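Local coordinates for beta-ketoacyl-[acyl-carrier-protein] synthase III (Pseudomonas aeruginosa, PDB 2X3E) that probably catalyses the condensation of acetyl-CoA with malonyl-ACP that initiates bacterial fatty acid synthesis, at residues A[304-309]-A[318-323]. The protein carries 1 engineered substitution. Numbering follows the deposited sequence. Where two conformers were deposited one is given.
Sequences NMVLTG and SVALRW
With CG anti to its backbone N (chi1 177°) and the chain straight on to SD, M305 runs out beside L321 and carries its sulfur to W323; the bend at chi3 (-82°) then turns CE toward CE3 and CD2 of the ring. SD lies 3.5 Å from W323 CE3, an oblique Met-aromatic contact with the benzene half of the indole. A long, flexible, polarisable side chain suits a place where it runs alongside L321 and also meets the ring. L321 CG sits in the crowded position between the backbone N and the carbonyl carbon (chi1 70°), and CD2 packs 3.9 Å from M305 CG and 4.1 Å from L307 CG, one methyl serving two neighbours.

On the other face, V306 and A320, like T308 and S318, are non-hydrogen-bonded pairs: V306 CG2 meets A320 CB at 4.2 Å, and the hydroxyls T308 OG1 and S318 OG hydrogen-bond at 2.7 Å. S318 OG has a second partner in S229 OG. N304 rests OD1 near R322 CG while its ND2 bonds to D243 O.

The backbones form an antiparallel hairpin, with M305–L321 and L307–V319 as hydrogen-bonded pairs; L321 N to M305 O, 2.9 Å, is the straightest of their bonds.

In this thiolase-like fold, strand 246-249 flanks 304-311 and strand 177-184 flanks 315-322. Helix 215-237 covers the face of V306, T308 and small S318, T308 lying about 7 Å, side chain to side chain, from the predicted active-site H250, whereas helix 285-295 packs against M305, L307 and W323.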
loop_
_atom_site.group_PDB
_atom_site.type_symbol
_atom_site.label_atom_id
_atom_site.label_comp_id
_atom_site.label_asym_id
_atom_site.label_seq_id
_atom_site.Cartn_x
_atom_site.Cartn_y
_atom_site.Cartn_z
ATOM N N ASN A 304 -9.042 27.307 7.537
ATOM C CA ASN A 304 -9.347 26.516 6.342
ATOM C C ASN A 304 -8.053 26.061 5.671
ATOM O O ASN A 304 -7.200 26.886 5.341
ATOM C CB ASN A 304 -10.186 27.332 5.357
ATOM C CG ASN A 304 -11.534 27.729 5.925
ATOM O OD1 ASN A 304 -12.112 27.008 6.742
ATOM N ND2 ASN A 304 -12.047 28.878 5.491
ATOM N N MET A 305 -7.919 24.755 5.475
ATOM C CA MET A 305 -6.684 24.159 4.975
ATOM C C MET A 305 -6.941 23.145 3.861
ATOM O O MET A 305 -7.927 22.400 3.889
ATOM C CB MET A 305 -5.947 23.473 6.130
ATOM C CG MET A 305 -4.662 22.739 5.743
ATOM S SD MET A 305 -3.886 21.974 7.181
ATOM C CE MET A 305 -3.019 23.381 7.873
ATOM N N VAL A 306 -6.041 23.134 2.882
ATOM C CA VAL A 306 -5.986 22.083 1.875
ATOM C C VAL A 306 -4.568 21.515 1.796
ATOM O O VAL A 306 -3.578 22.261 1.756
ATOM C CB VAL A 306 -6.435 22.592 0.495
ATOM C CG1 VAL A 306 -6.191 21.537 -0.596
ATOM C CG2 VAL A 306 -7.911 22.976 0.543
ATOM N N LEU A 307 -4.493 20.189 1.815
ATOM C CA LEU A 307 -3.262 19.466 1.576
ATOM C C LEU A 307 -3.361 18.941 0.156
ATOM O O LEU A 307 -4.410 18.449 -0.249
ATOM C CB LEU A 307 -3.113 18.296 2.552
ATOM C CG LEU A 307 -3.411 18.576 4.023
ATOM C CD1 LEU A 307 -3.236 17.302 4.858
ATOM C CD2 LEU A 307 -2.529 19.690 4.557
ATOM N N THR A 308 -2.280 19.034 -0.599
ATOM C CA THR A 308 -2.314 18.599 -1.988
ATOM C C THR A 308 -0.995 17.971 -2.433
ATOM O O THR A 308 0.087 18.408 -2.031
ATOM C CB THR A 308 -2.716 19.767 -2.915
ATOM O OG1 THR A 308 -2.899 19.284 -4.255
ATOM C CG2 THR A 308 -1.669 20.865 -2.893
ATOM N N GLY A 309 -1.103 16.930 -3.259
ATOM C CA GLY A 309 0.059 16.226 -3.777
ATOM C C GLY A 309 -0.053 15.882 -5.250
ATOM O O GLY A 309 -1.146 15.779 -5.794
ATOM N N SER A 318 -6.039 15.928 -3.382
ATOM C CA SER A 318 -6.091 16.932 -2.334
ATOM C C SER A 318 -7.148 16.561 -1.300
ATOM O O SER A 318 -8.050 15.764 -1.571
ATOM C CB SER A 318 -6.412 18.310 -2.918
ATOM O OG SER A 318 -5.545 18.628 -3.989
ATOM N N VAL A 319 -7.005 17.147 -0.114
ATOM C CA VAL A 319 -7.936 16.960 1.001
ATOM C C VAL A 319 -8.166 18.304 1.675
ATOM O O VAL A 319 -7.206 19.042 1.904
ATOM C CB VAL A 319 -7.357 16.016 2.070
ATOM C CG1 VAL A 319 -8.441 15.619 3.073
ATOM C CG2 VAL A 319 -6.736 14.787 1.429
ATOM N N ALA A 320 -9.420 18.619 1.989
ATOM C CA ALA A 320 -9.761 19.837 2.724
ATOM C C ALA A 320 -10.073 19.478 4.169
ATOM O O ALA A 320 -10.701 18.457 4.430
ATOM C CB ALA A 320 -10.965 20.522 2.095
ATOM N N LEU A 321 -9.636 20.325 5.094
ATOM C CA LEU A 321 -9.995 20.208 6.504
ATOM C C LEU A 321 -9.841 21.568 7.175
ATOM O O LEU A 321 -9.171 22.450 6.644
ATOM C CB LEU A 321 -9.107 19.173 7.210
ATOM C CG LEU A 321 -7.627 19.518 7.445
ATOM C CD1 LEU A 321 -7.000 18.550 8.460
ATOM C CD2 LEU A 321 -6.826 19.517 6.132
ATOM N N ARG A 322 -10.476 21.745 8.327
ATOM C CA ARG A 322 -10.163 22.884 9.183
ATOM C C ARG A 322 -9.136 22.408 10.194
ATOM O O ARG A 322 -9.277 21.325 10.758
ATOM C CB ARG A 322 -11.414 23.431 9.867
ATOM C CG ARG A 322 -12.384 24.109 8.890
ATOM C CD ARG A 322 -13.582 24.718 9.602
ATOM N NE ARG A 322 -14.274 23.722 10.421
ATOM C CZ ARG A 322 -14.509 23.820 11.733
ATOM N NH1 ARG A 322 -14.143 24.898 12.435
ATOM N NH2 ARG A 322 -15.143 22.832 12.354
ATOM N N TRP A 323 -8.081 23.196 10.392
ATOM C CA TRP A 323 -6.948 22.751 11.205
ATOM C C TRP A 323 -7.346 22.753 12.679
ATOM O O TRP A 323 -7.881 23.754 13.170
ATOM C CB TRP A 323 -5.720 23.644 10.976
ATOM C CG TRP A 323 -4.503 23.176 11.731
ATOM C CD1 TRP A 323 -3.917 23.783 12.798
ATOM C CD2 TRP A 323 -3.757 21.982 11.487
ATOM N NE1 TRP A 323 -2.840 23.049 13.229
ATOM C CE2 TRP A 323 -2.720 21.934 12.439
ATOM C CE3 TRP A 323 -3.865 20.948 10.555
ATOM C CZ2 TRP A 323 -1.793 20.892 12.486
ATOM C CZ3 TRP A 323 -2.939 19.909 10.601
ATOM C CH2 TRP A 323 -1.919 19.891 11.564
#